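Local coordinates for hypothetical protein (Parabacteroides merdae, PDB 4OO3), which is of unknown function but is probably an NAD(P)-dependent oxidoreductase, with a nucleotide-binding Rossmann domain joined to a C-terminal oxidoreductase domain, at residues Gly10-Ile15 with Lys88-Ile93; Lys37-Tyr42 with Thr67-Ile72; Met144-Met149 with Gly413-Trp418; Asp234-Tyr239 with Glu419-Leu424. One frame throughout, in Å; residues are numbered along the deposited sequence.

Interaction 1: Gly10-Ile15 with Lys88-Ile93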
loop_
_atom_site.group_PDB
_atom_site.type_symbol
_atom_site.label_atom_id
_atom_site.label_comp_id
_atom_site.label_asym_id
_atom_site.label_seq_id
_atom_site.Cartn_x
_atom_site.Cartn_y
_atom_site.Cartn_z
ATOM N N GLY A 10 16.225 -0.582 -22.502
ATOM C CA GLY A 10 16.617 -1.963 -22.211
ATOM C C GLY A 10 17.653 -2.145 -21.110
ATOM O O GLY A 10 18.136 -3.260 -20.899
ATOM N N GLU A 11 17.989 -1.065 -20.401
ATOM C CA GLU A 11 19.012 -1.106 -19.348
ATOM C C GLU A 11 18.534 -1.851 -18.097
ATOM O O GLU A 11 19.320 -2.514 -17.424
ATOM C CB GLU A 11 19.464 0.312 -18.972
ATOM C CG GLU A 11 18.435 1.125 -18.191
ATOM C CD GLU A 11 18.925 2.513 -17.816
ATOM O OE1 GLU A 11 20.035 2.892 -18.228
ATOM O OE2 GLU A 11 18.193 3.234 -17.102
ATOM N N VAL A 12 17.247 -1.725 -17.787
ATOM C CA VAL A 12 16.659 -2.414 -16.642
ATOM C C VAL A 12 16.273 -3.820 -17.068
ATOM O O VAL A 12 15.548 -3.997 -18.048
ATOM C CB VAL A 12 15.420 -1.666 -16.109
ATOM C CG1 VAL A 12 14.647 -2.515 -15.106
ATOM C CG2 VAL A 12 15.838 -0.339 -15.491
ATOM N N LYS A 13 16.767 -4.811 -16.330
ATOM C CA LYS A 13 16.524 -6.217 -16.638
ATOM C C LYS A 13 15.792 -6.870 -15.485
ATOM O O LYS A 13 16.391 -7.137 -14.444
ATOM C CB LYS A 13 17.841 -6.954 -16.878
ATOM C CG LYS A 13 18.383 -6.834 -18.291
ATOM C CD LYS A 13 19.683 -6.064 -18.351
ATOM C CE LYS A 13 20.210 -6.020 -19.777
ATOM N NZ LYS A 13 21.686 -5.859 -19.807
ATOM N N LEU A 14 14.511 -7.158 -15.684
ATOM C CA LEU A 14 13.644 -7.629 -14.602
ATOM C C LEU A 14 13.801 -9.109 -14.269
ATOM O O LEU A 14 13.895 -9.952 -15.150
ATOM C CB LEU A 14 12.165 -7.383 -14.933
ATOM C CG LEU A 14 11.678 -5.955 -15.150
ATOM C CD1 LEU A 14 10.162 -5.961 -15.318
ATOM C CD2 LEU A 14 12.104 -5.050 -14.007
ATOM N N ILE A 15 13.814 -9.397 -12.975
ATOM C CA ILE A 15 13.673 -10.745 -12.461
ATOM C C ILE A 15 12.367 -10.781 -11.697
ATOM O O ILE A 15 12.118 -9.925 -10.870
ATOM C CB ILE A 15 14.785 -11.098 -11.463
ATOM C CG1 ILE A 15 16.161 -10.980 -12.121
ATOM C CG2 ILE A 15 14.555 -12.495 -10.905
ATOM C CD1 ILE A 15 17.314 -11.016 -11.138
ATOM N N LYS A 88 20.824 -13.042 -13.828
ATOM C CA LYS A 88 20.516 -12.622 -15.193
ATOM C C LYS A 88 19.859 -11.247 -15.280
ATOM O O LYS A 88 19.726 -10.699 -16.374
ATOM C CB LYS A 88 19.649 -13.677 -15.882
ATOM C CG LYS A 88 20.456 -14.826 -16.478
ATOM C CD LYS A 88 19.550 -15.981 -16.869
ATOM C CE LYS A 88 20.172 -16.884 -17.920
ATOM N NZ LYS A 88 19.177 -17.899 -18.373
ATOM N N GLY A 89 19.460 -10.691 -14.139
ATOM C CA GLY A 89 18.791 -9.392 -14.096
ATOM C C GLY A 89 19.397 -8.460 -13.068
ATOM O O GLY A 89 20.236 -8.872 -12.280
ATOM N N ASN A 90 18.973 -7.195 -13.093
ATOM C CA ASN A 90 19.469 -6.173 -12.165
ATOM C C ASN A 90 18.369 -5.470 -11.353
ATOM O O ASN A 90 18.671 -4.598 -10.544
ATOM C CB ASN A 90 20.318 -5.146 -12.910
ATOM C CG ASN A 90 19.564 -4.472 -14.039
ATOM O OD1 ASN A 90 18.337 -4.378 -14.021
ATOM N ND2 ASN A 90 20.296 -3.993 -15.024
ATOM N N VAL A 91 17.105 -5.844 -11.566
ATOM C CA VAL A 91 16.005 -5.409 -10.704
ATOM C C VAL A 91 15.060 -6.584 -10.462
ATOM O O VAL A 91 14.549 -7.177 -11.415
ATOM C CB VAL A 91 15.184 -4.265 -11.336
ATOM C CG1 VAL A 91 14.015 -3.883 -10.437
ATOM C CG2 VAL A 91 16.064 -3.055 -11.613
HETATM N N MSE A 92 14.809 -6.891 -9.190
HETATM C CA MSE A 92 13.947 -8.000 -8.808
HETATM C C MSE A 92 12.613 -7.469 -8.364
HETATM O O MSE A 92 12.544 -6.531 -7.568
HETATM C CB MSE A 92 14.608 -8.772 -7.672
HETATM C CG MSE A 92 13.916 -10.106 -7.387
HETATM SE SE MSE A 92 12.495 -9.871 -6.032
HETATM C CE MSE A 92 13.662 -9.893 -4.466
ATOM N N ILE A 93 11.541 -8.078 -8.866
ATOM C CA ILE A 93 10.183 -7.705 -8.507
ATOM C C ILE A 93 9.586 -8.754 -7.567
ATOM O O ILE A 93 9.417 -9.914 -7.955
ATOM C CB ILE A 93 9.288 -7.612 -9.764
ATOM C CG1 ILE A 93 9.895 -6.645 -10.793
ATOM C CG2 ILE A 93 7.868 -7.211 -9.379
ATOM C CD1 ILE A 93 10.086 -5.231 -10.286
#
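N90 brings its amide to segment 10-15 by setting CG in the crowded position between its own backbone N and carbonyl carbon (chi1 58°), while a chi2 of 26° turns OD1 and ND2 toward the opposing main chain. This happens where two neighbouring parallel strands of the Rossmann fold, 14-17 and 91-94, begin to pair. N90 ND2 donates to E11 O at 3.0 Å, with the acceptor lying in the amide plane of N90, and N90 OD1 accepts a hydrogen bond from K13 N at 2.8 Å. An asparagine suits this place because its single flat group supplies both a donor and an acceptor to the chain entering the strand. K13 O in turn receives two N-H groups, N90 N (2.9 Å) and V91 N (3.2 Å), the second from above its carbonyl plane. G89 must be small, since a CB there would fall on K13 O and I15 CG1; its CA packs against I15 CG1 at 3.7 Å. Branched V12 and V91 meet through CG1 and CG2 on the side covered by helix 395-412, whereas I15 and M92, a selenomethionine, face M83 of helix 79-86. Farther along, I93 N donates to I15 O at 2.8 Å, nearly in line with the C=O bond.

Interaction 2: Lys37-Tyr42 with Thr67-Ile72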
loop_
_atom_site.group_PDB
_atom_site.type_symbol
_atom_site.label_atom_id
_atom_site.label_comp_id
_atom_site.label_asym_id
_atom_site.label_seq_id
_atom_site.Cartn_x
_atom_site.Cartn_y
_atom_site.Cartn_z
ATOM N N LYS A 37 12.791 -6.214 -22.858
ATOM C CA LYS A 37 11.667 -7.117 -23.108
ATOM C C LYS A 37 11.876 -8.516 -22.539
ATOM O O LYS A 37 10.900 -9.215 -22.275
ATOM C CB LYS A 37 11.367 -7.211 -24.598
ATOM C CG LYS A 37 10.349 -6.195 -25.081
ATOM C CD LYS A 37 10.862 -4.768 -25.033
ATOM C CE LYS A 37 9.782 -3.821 -25.524
ATOM N NZ LYS A 37 10.298 -2.457 -25.786
ATOM N N ASP A 38 13.135 -8.911 -22.350
ATOM C CA ASP A 38 13.472 -10.217 -21.786
ATOM C C ASP A 38 13.360 -10.144 -20.276
ATOM O O ASP A 38 14.051 -9.357 -19.633
ATOM C CB ASP A 38 14.895 -10.647 -22.173
ATOM C CG ASP A 38 15.045 -10.945 -23.661
ATOM O OD1 ASP A 38 14.057 -11.317 -24.324
ATOM O OD2 ASP A 38 16.173 -10.822 -24.174
ATOM N N VAL A 39 12.487 -10.971 -19.719
ATOM C CA VAL A 39 12.227 -10.977 -18.293
ATOM C C VAL A 39 12.483 -12.377 -17.734
ATOM O O VAL A 39 12.019 -13.371 -18.282
ATOM C CB VAL A 39 10.781 -10.519 -18.000
ATOM C CG1 VAL A 39 10.446 -10.644 -16.514
ATOM C CG2 VAL A 39 10.581 -9.087 -18.481
ATOM N N TYR A 40 13.209 -12.439 -16.627
ATOM C CA TYR A 40 13.618 -13.706 -16.044
ATOM C C TYR A 40 12.744 -14.061 -14.849
ATOM O O TYR A 40 12.728 -13.348 -13.850
ATOM C CB TYR A 40 15.103 -13.635 -15.684
ATOM C CG TYR A 40 15.949 -13.362 -16.909
ATOM C CD1 TYR A 40 16.336 -14.400 -17.746
ATOM C CD2 TYR A 40 16.315 -12.064 -17.264
ATOM C CE1 TYR A 40 17.086 -14.168 -18.886
ATOM C CE2 TYR A 40 17.066 -11.821 -18.411
ATOM C CZ TYR A 40 17.445 -12.878 -19.214
ATOM O OH TYR A 40 18.188 -12.669 -20.355
ATOM N N VAL A 41 11.999 -15.154 -14.973
ATOM C CA VAL A 41 11.115 -15.641 -13.911
ATOM C C VAL A 41 11.714 -16.881 -13.233
ATOM O O VAL A 41 12.132 -17.826 -13.907
ATOM C CB VAL A 41 9.723 -16.010 -14.486
ATOM C CG1 VAL A 41 8.835 -16.652 -13.422
ATOM C CG2 VAL A 41 9.043 -14.788 -15.097
ATOM N N TYR A 42 11.761 -16.860 -11.902
ATOM C CA TYR A 42 12.146 -18.015 -11.096
ATOM C C TYR A 42 11.071 -18.258 -10.047
ATOM O O TYR A 42 10.747 -17.363 -9.259
ATOM C CB TYR A 42 13.480 -17.764 -10.390
ATOM C CG TYR A 42 14.619 -17.498 -11.339
ATOM C CD1 TYR A 42 14.823 -16.231 -11.849
ATOM C CD2 TYR A 42 15.474 -18.516 -11.737
ATOM C CE1 TYR A 42 15.855 -15.968 -12.729
ATOM C CE2 TYR A 42 16.520 -18.264 -12.620
ATOM C CZ TYR A 42 16.696 -16.982 -13.111
ATOM O OH TYR A 42 17.709 -16.690 -13.977
ATOM N N THR A 67 1.889 -5.322 -25.075
ATOM C CA THR A 67 3.276 -5.409 -24.666
ATOM C C THR A 67 3.937 -6.519 -25.478
ATOM O O THR A 67 3.270 -7.233 -26.217
ATOM C CB THR A 67 3.389 -5.700 -23.162
ATOM O OG1 THR A 67 2.708 -6.918 -22.853
ATOM C CG2 THR A 67 2.765 -4.564 -22.352
ATOM N N ALA A 68 5.252 -6.647 -25.346
ATOM C CA ALA A 68 6.009 -7.667 -26.063
ATOM C C ALA A 68 7.025 -8.335 -25.131
ATOM O O ALA A 68 8.201 -8.466 -25.481
ATOM C CB ALA A 68 6.706 -7.049 -27.266
ATOM N N TRP A 69 6.564 -8.770 -23.955
ATOM C CA TRP A 69 7.457 -9.380 -22.969
ATOM C C TRP A 69 7.843 -10.787 -23.375
ATOM O O TRP A 69 6.996 -11.566 -23.819
ATOM C CB TRP A 69 6.815 -9.438 -21.587
ATOM C CG TRP A 69 6.376 -8.117 -21.088
ATOM C CD1 TRP A 69 5.095 -7.706 -20.897
ATOM C CD2 TRP A 69 7.213 -7.011 -20.730
ATOM N NE1 TRP A 69 5.079 -6.421 -20.433
ATOM C CE2 TRP A 69 6.363 -5.966 -20.320
ATOM C CE3 TRP A 69 8.594 -6.809 -20.702
ATOM C CZ2 TRP A 69 6.848 -4.728 -19.892
ATOM C CZ3 TRP A 69 9.075 -5.582 -20.281
ATOM C CH2 TRP A 69 8.201 -4.555 -19.876
ATOM N N ASN A 70 9.130 -11.097 -23.227
ATOM C CA ASN A 70 9.644 -12.444 -23.415
ATOM C C ASN A 70 9.974 -13.056 -22.057
ATOM O O ASN A 70 11.008 -12.746 -21.456
ATOM C CB ASN A 70 10.885 -12.411 -24.288
ATOM C CG ASN A 70 11.485 -13.780 -24.496
ATOM O OD1 ASN A 70 10.782 -14.788 -24.499
ATOM N ND2 ASN A 70 12.797 -13.821 -24.680
ATOM N N GLU A 71 9.082 -13.909 -21.568
ATOM C CA GLU A 71 9.233 -14.494 -20.247
ATOM C C GLU A 71 10.111 -15.743 -20.324
ATOM O O GLU A 71 9.690 -16.786 -20.814
ATOM C CB GLU A 71 7.860 -14.818 -19.657
ATOM C CG GLU A 71 6.937 -13.610 -19.544
ATOM C CD GLU A 71 7.326 -12.673 -18.422
ATOM O OE1 GLU A 71 7.384 -13.123 -17.261
ATOM O OE2 GLU A 71 7.546 -11.476 -18.697
ATOM N N ILE A 72 11.350 -15.610 -19.864
ATOM C CA ILE A 72 12.273 -16.728 -19.790
ATOM C C ILE A 72 12.105 -17.363 -18.418
ATOM O O ILE A 72 12.597 -16.844 -17.425
ATOM C CB ILE A 72 13.725 -16.271 -19.995
ATOM C CG1 ILE A 72 13.862 -15.545 -21.341
ATOM C CG2 ILE A 72 14.661 -17.466 -19.940
ATOM C CD1 ILE A 72 15.070 -14.639 -21.438
HETATM O O HOH W 1 14.528 -17.564 -15.619
#
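I72 O is held by two donors: V41 N at 3.0 Å and a water at 2.7 Å. The same water donates to V41 O, bridging the two strands. Strands 38-43 and 70-75 run parallel and are joined by helix 47-61 in a beta-alpha-beta unit, with 70-75 at the edge of the Rossmann sheet. Between them the backbone bonds alternate, N70 N to K37 O, V39 N to N70 O and I72 N to V39 O.

On one face the side chains of D38 and N70 lie alongside each other. N70 places CG anti to its backbone N (chi1 179°), and its ND2 donates to D38 OD1 at 2.8 Å; OD1 lies in the amide plane of N70, yet the donor stands above the carboxylate plane, the two flat groups being turned 71° apart. An alanine in place of D38 would probably leave N70 ND2 without this acceptor and its amide freer to turn. Next on this face, I72 CD1 comes against Y40 CE1 at 3.3 Å.

The other face carries V39 and E71, and W69 from just before the strand brings CE3 to V39 CG2 at 3.8 Å. The bent E71 sets its carboxylate against valine carbons, OE2 lying 3.4 Å from V39 CB. The indole is anchored by NE1 bonded to Q28 O, and I56 of helix 47-61 touches both W69 and E71. Main-chain bonds, indifferent to sequence, thus set the register, while the polar D38-N70 pair suits the exposed start of the strands.

Interaction 3: Met144-Met149 with Gly413-Trp418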
loop_
_atom_site.group_PDB
_atom_site.type_symbol
_atom_site.label_atom_id
_atom_site.label_comp_id
_atom_site.label_asym_id
_atom_site.label_seq_id
_atom_site.Cartn_x
_atom_site.Cartn_y
_atom_site.Cartn_z
HETATM N N MSE A 144 19.095 0.020 -4.583
HETATM C CA MSE A 144 17.857 0.521 -4.035
HETATM C C MSE A 144 16.957 -0.598 -3.615
HETATM O O MSE A 144 16.860 -1.615 -4.292
HETATM C CB MSE A 144 17.133 1.335 -5.086
HETATM C CG MSE A 144 17.452 2.813 -4.919
HETATM SE SE MSE A 144 16.633 3.774 -6.422
HETATM C CE MSE A 144 14.809 3.167 -6.076
ATOM N N LEU A 145 16.304 -0.397 -2.476
ATOM C CA LEU A 145 15.180 -1.214 -2.032
ATOM C C LEU A 145 13.991 -0.268 -1.910
ATOM O O LEU A 145 14.091 0.759 -1.250
ATOM C CB LEU A 145 15.491 -1.869 -0.671
ATOM C CG LEU A 145 14.351 -2.606 0.047
ATOM C CD1 LEU A 145 13.733 -3.690 -0.831
ATOM C CD2 LEU A 145 14.856 -3.212 1.343
ATOM N N TYR A 146 12.874 -0.609 -2.544
ATOM C CA TYR A 146 11.699 0.266 -2.549
ATOM C C TYR A 146 10.423 -0.548 -2.470
ATOM O O TYR A 146 10.360 -1.648 -3.020
ATOM C CB TYR A 146 11.688 1.106 -3.822
ATOM C CG TYR A 146 10.895 2.388 -3.740
ATOM C CD1 TYR A 146 11.087 3.277 -2.694
ATOM C CD2 TYR A 146 9.989 2.740 -4.733
ATOM C CE1 TYR A 146 10.381 4.464 -2.621
ATOM C CE2 TYR A 146 9.276 3.930 -4.663
ATOM C CZ TYR A 146 9.480 4.780 -3.601
ATOM O OH TYR A 146 8.795 5.960 -3.510
ATOM N N ASP A 147 9.415 -0.023 -1.777
ATOM C CA ASP A 147 8.089 -0.628 -1.825
ATOM C C ASP A 147 7.081 0.238 -2.585
ATOM O O ASP A 147 7.413 1.299 -3.092
ATOM C CB ASP A 147 7.592 -1.077 -0.431
ATOM C CG ASP A 147 7.388 0.068 0.551
ATOM O OD1 ASP A 147 7.476 1.261 0.179
ATOM O OD2 ASP A 147 7.114 -0.258 1.727
ATOM N N ILE A 148 5.851 -0.248 -2.680
ATOM C CA ILE A 148 4.864 0.311 -3.579
ATOM C C ILE A 148 3.696 0.927 -2.802
ATOM O O ILE A 148 2.724 0.240 -2.475
ATOM C CB ILE A 148 4.378 -0.783 -4.553
ATOM C CG1 ILE A 148 5.585 -1.364 -5.304
ATOM C CG2 ILE A 148 3.351 -0.212 -5.526
ATOM C CD1 ILE A 148 5.306 -2.643 -6.065
HETATM N N MSE A 149 3.821 2.224 -2.508
HETATM C CA MSE A 149 2.791 2.996 -1.814
HETATM C C MSE A 149 1.935 3.719 -2.837
HETATM O O MSE A 149 2.169 4.879 -3.163
HETATM C CB MSE A 149 3.440 4.003 -0.858
HETATM C CG MSE A 149 4.301 3.338 0.209
HETATM SE SE MSE A 149 3.161 2.356 1.475
HETATM C CE MSE A 149 3.529 0.522 0.903
ATOM N N GLY A 413 20.457 6.516 -8.483
ATOM C CA GLY A 413 20.963 5.481 -7.579
ATOM C C GLY A 413 20.489 5.653 -6.147
ATOM O O GLY A 413 20.639 4.745 -5.328
ATOM N N LYS A 414 19.897 6.808 -5.855
ATOM C CA LYS A 414 19.530 7.182 -4.501
ATOM C C LYS A 414 18.105 7.734 -4.464
ATOM O O LYS A 414 17.720 8.551 -5.302
ATOM C CB LYS A 414 20.500 8.246 -3.978
ATOM C CG LYS A 414 20.622 8.269 -2.464
ATOM C CD LYS A 414 20.751 9.680 -1.909
ATOM C CE LYS A 414 20.690 9.682 -0.384
ATOM N NZ LYS A 414 20.026 10.898 0.173
ATOM N N LEU A 415 17.332 7.286 -3.481
ATOM C CA LEU A 415 16.017 7.854 -3.199
ATOM C C LEU A 415 16.164 9.162 -2.429
ATOM O O LEU A 415 17.216 9.427 -1.869
ATOM C CB LEU A 415 15.196 6.874 -2.367
ATOM C CG LEU A 415 14.836 5.572 -3.077
ATOM C CD1 LEU A 415 14.449 4.510 -2.060
ATOM C CD2 LEU A 415 13.724 5.808 -4.089
ATOM N N PRO A 416 15.104 9.986 -2.392
ATOM C CA PRO A 416 15.145 11.169 -1.524
ATOM C C PRO A 416 15.317 10.835 -0.032
ATOM O O PRO A 416 14.894 9.768 0.426
ATOM C CB PRO A 416 13.798 11.859 -1.781
ATOM C CG PRO A 416 12.970 10.890 -2.554
ATOM C CD PRO A 416 13.916 9.978 -3.263
ATOM N N ASP A 417 15.930 11.769 0.691
ATOM C CA ASP A 417 16.294 11.640 2.108
ATOM C C ASP A 417 15.338 10.835 2.971
ATOM O O ASP A 417 15.747 9.923 3.687
ATOM C CB ASP A 417 16.394 13.039 2.739
ATOM C CG ASP A 417 17.693 13.744 2.416
ATOM O OD1 ASP A 417 18.486 13.229 1.589
ATOM O OD2 ASP A 417 17.921 14.825 3.004
ATOM N N TRP A 418 14.068 11.211 2.918
ATOM C CA TRP A 418 13.081 10.729 3.883
ATOM C C TRP A 418 12.590 9.297 3.638
ATOM O O TRP A 418 12.044 8.677 4.548
ATOM C CB TRP A 418 11.887 11.700 3.941
ATOM C CG TRP A 418 11.298 12.026 2.592
ATOM C CD1 TRP A 418 11.642 13.073 1.782
ATOM C CD2 TRP A 418 10.287 11.292 1.889
ATOM N NE1 TRP A 418 10.903 13.038 0.628
ATOM C CE2 TRP A 418 10.058 11.962 0.670
ATOM C CE3 TRP A 418 9.542 10.142 2.179
ATOM C CZ2 TRP A 418 9.119 11.520 -0.266
ATOM C CZ3 TRP A 418 8.607 9.701 1.249
ATOM C CH2 TRP A 418 8.405 10.392 0.039
#
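Mainly apolar packing, with no hydrogen bond across it, fits L415 against M144 and Y146 where the last strand of the parallel Rossmann sheet, 145-147, meets the loop between helices 395-412 and 419-439. L415 carries the contact with both branches. Its CD2 lies over one face of the Y146 ring, offset toward the rim, in a CH-pi contact 4.2 Å from the ring centroid. L415 CD1 reaches Y146 CD1 at 3.6 Å. The selenomethionine M144 bends its chain at the last torsion (chi3 57°), and its terminal CE touches L415 CD2 at 3.5 Å, a tight fit for two carbons. A leucine suits the site because its forked end can serve the ring and the methyl at once. An alanine here would probably open a gap beside M144 CE and leave this face of the Y146 ring without its methyl cover. G413, first to leave the helical conformation after helix 395-412, has a positive phi, which favours glycine. G413 O lies 3.7 Å from M144 CG. Around this join, F406 of helix 395-412 packs on M144 and Y146, M423 of helix 419-439 touches both Y146 and L415, and strand 114-117 pairs with 145-147 through V115 and S117.

Interaction 4: Asp234-Tyr239 with Glu419-Leu424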
loop_
_atom_site.group_PDB
_atom_site.type_symbol
_atom_site.label_atom_id
_atom_site.label_comp_id
_atom_site.label_asym_id
_atom_site.label_seq_id
_atom_site.Cartn_x
_atom_site.Cartn_y
_atom_site.Cartn_z
ATOM N N ASP A 234 7.528 15.163 3.798
ATOM C CA ASP A 234 8.978 15.228 3.595
ATOM C C ASP A 234 9.812 15.343 4.883
ATOM O O ASP A 234 11.006 15.601 4.812
ATOM C CB ASP A 234 9.328 16.376 2.636
ATOM C CG ASP A 234 8.693 16.210 1.267
ATOM O OD1 ASP A 234 8.188 15.110 0.966
ATOM O OD2 ASP A 234 8.708 17.179 0.482
ATOM N N GLN A 235 9.192 15.146 6.044
ATOM C CA GLN A 235 9.924 15.109 7.310
ATOM C C GLN A 235 10.459 13.700 7.545
ATOM O O GLN A 235 9.729 12.718 7.383
ATOM C CB GLN A 235 9.021 15.509 8.476
ATOM C CG GLN A 235 8.452 16.915 8.366
ATOM C CD GLN A 235 7.484 17.227 9.485
ATOM O OE1 GLN A 235 7.715 16.866 10.636
ATOM N NE2 GLN A 235 6.385 17.892 9.153
ATOM N N ILE A 236 11.733 13.616 7.930
ATOM C CA ILE A 236 12.380 12.348 8.242
ATOM C C ILE A 236 11.890 11.878 9.599
ATOM O O ILE A 236 12.052 12.585 10.584
ATOM C CB ILE A 236 13.916 12.499 8.269
ATOM C CG1 ILE A 236 14.420 12.903 6.877
ATOM C CG2 ILE A 236 14.581 11.210 8.740
ATOM C CD1 ILE A 236 15.917 13.060 6.763
ATOM N N ILE A 237 11.274 10.700 9.652
ATOM C CA ILE A 237 10.789 10.143 10.916
ATOM C C ILE A 237 11.850 9.194 11.470
ATOM O O ILE A 237 12.236 8.232 10.796
ATOM C CB ILE A 237 9.462 9.368 10.741
ATOM C CG1 ILE A 237 8.410 10.195 9.974
ATOM C CG2 ILE A 237 8.914 8.918 12.093
ATOM C CD1 ILE A 237 7.957 11.465 10.664
ATOM N N ASP A 238 12.335 9.476 12.681
ATOM C CA ASP A 238 13.271 8.598 13.373
ATOM C C ASP A 238 12.452 7.677 14.268
ATOM O O ASP A 238 11.927 8.107 15.292
ATOM C CB ASP A 238 14.268 9.415 14.204
ATOM C CG ASP A 238 15.308 8.545 14.916
ATOM O OD1 ASP A 238 15.222 7.296 14.856
ATOM O OD2 ASP A 238 16.214 9.118 15.553
ATOM N N TYR A 239 12.350 6.407 13.891
ATOM C CA TYR A 239 11.441 5.497 14.583
ATOM C C TYR A 239 11.896 5.206 16.013
ATOM O O TYR A 239 11.083 4.855 16.865
ATOM C CB TYR A 239 11.208 4.209 13.770
ATOM C CG TYR A 239 12.309 3.177 13.818
ATOM C CD1 TYR A 239 12.421 2.312 14.897
ATOM C CD2 TYR A 239 13.225 3.048 12.777
ATOM C CE1 TYR A 239 13.423 1.366 14.955
ATOM C CE2 TYR A 239 14.226 2.099 12.822
ATOM C CZ TYR A 239 14.315 1.265 13.917
ATOM O OH TYR A 239 15.293 0.322 13.997
ATOM N N GLU A 419 12.800 8.762 2.435
ATOM C CA GLU A 419 12.146 7.506 2.029
ATOM C C GLU A 419 12.544 6.271 2.851
ATOM O O GLU A 419 11.674 5.574 3.366
ATOM C CB GLU A 419 12.339 7.242 0.529
ATOM C CG GLU A 419 11.367 8.021 -0.356
ATOM C CD GLU A 419 10.036 7.313 -0.570
ATOM O OE1 GLU A 419 9.632 6.479 0.272
ATOM O OE2 GLU A 419 9.381 7.576 -1.602
ATOM N N VAL A 420 13.840 5.994 2.970
ATOM C CA VAL A 420 14.289 4.814 3.700
ATOM C C VAL A 420 13.956 4.922 5.185
ATOM O O VAL A 420 13.293 4.031 5.732
ATOM C CB VAL A 420 15.790 4.533 3.489
ATOM C CG1 VAL A 420 16.287 3.457 4.455
ATOM C CG2 VAL A 420 16.043 4.117 2.048
ATOM N N PRO A 421 14.376 6.014 5.846
ATOM C CA PRO A 421 14.012 6.097 7.265
ATOM C C PRO A 421 12.494 6.007 7.512
ATOM O O PRO A 421 12.080 5.392 8.484
ATOM C CB PRO A 421 14.587 7.450 7.717
ATOM C CG PRO A 421 14.955 8.183 6.475
ATOM C CD PRO A 421 15.190 7.162 5.408
ATOM N N ASN A 422 11.685 6.585 6.628
ATOM C CA ASN A 422 10.224 6.548 6.789
ATOM C C ASN A 422 9.574 5.207 6.453
ATOM O O ASN A 422 8.541 4.867 7.044
ATOM C CB ASN A 422 9.561 7.683 6.007
ATOM C CG ASN A 422 9.944 9.055 6.548
ATOM O OD1 ASN A 422 10.714 9.169 7.506
ATOM N ND2 ASN A 422 9.401 10.100 5.944
HETATM N N MSE A 423 10.162 4.447 5.529
HETATM C CA MSE A 423 9.735 3.060 5.296
HETATM C C MSE A 423 9.994 2.266 6.561
HETATM O O MSE A 423 9.127 1.521 7.033
HETATM C CB MSE A 423 10.440 2.422 4.093
HETATM C CG MSE A 423 9.863 2.920 2.770
HETATM SE SE MSE A 423 10.643 1.965 1.239
HETATM C CE MSE A 423 12.356 2.916 1.064
ATOM N N LEU A 424 11.174 2.441 7.143
ATOM C CA LEU A 424 11.497 1.790 8.410
ATOM C C LEU A 424 10.577 2.221 9.555
ATOM O O LEU A 424 10.119 1.379 10.317
ATOM C CB LEU A 424 12.951 2.043 8.789
ATOM C CG LEU A 424 13.989 1.258 7.988
ATOM C CD1 LEU A 424 15.382 1.705 8.401
ATOM C CD2 LEU A 424 13.808 -0.240 8.195
HETATM O O HOH W 2 12.924 5.725 11.123
#
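N422 and the main chain of Q235 and I237 form the tight part of this contact, and the looser part lies where I236 meets P421 and Y239 meets L424. The buried amide of N422 grips the loop twice: N422 ND2 donates to Q235 O at 3.0 Å, and N422 OD1 accepts a hydrogen bond from I237 N at 2.7 Å, the latter nearly straight at 171°. CG stands anti to the carbonyl carbon (chi1 -65°), directed from the helix toward the loop, where the amide presents a donor and an acceptor just as a strand's backbone would. Asparagine suits the place for that reason; both bonds together fix which way round its amide sits. I237 crosses it at about a right angle, with CG1 3.5 Å from N422 OD1.

Toward solvent the fit relaxes. The exposed I236 lays CG2 against P421 CG at 3.8 Å, hydrocarbon on hydrocarbon. P421 is well placed in the first turn of helix 419-439, where a residue needs no N-H to donate back along the helix. A well-held water stands in for direct bonds between the main chains: it donates to I237 O (2.6 Å) and P421 O (2.8 Å) and accepts a hydrogen bond from Y239 N. Y239 CD2 approaches L424 CB at 4.1 Å, a lighter touch.

D238 caps the start of helix 239-242 through its OD1 to R240 N. The Y239 ring stacks on Y428, farther along helix 419-439, and meets F128 of helix 125-140 edge-to-face, while L424 packs on E132 and F135 of that same helix.

Interactions 1, 2 and 3 all reach the same parallel sheet. Interactions 1 and 2, with centres about 10 Å apart, share the neighbouring strands 14-17 and 38-43, tied by a probable hydrogen bond from Y40 N to L14 O (3.0 Å); interaction 2 is nested within the loop of chain that interaction 1 closes. Interaction 3 lies about 17 Å from interaction 1, centre to centre, on outer strand 145-147, at the far edge from strand 70-75 of interaction 2. It touches interaction 4, about 11 Å away, where Y146 OH and E419 OE2 are 2.6 Å apart, E419 also bridging to R152. In Rossmann domains the nucleotide usually binds at the C-terminal strand ends; N90 of interaction 1 lies at the opposite, N-terminal end.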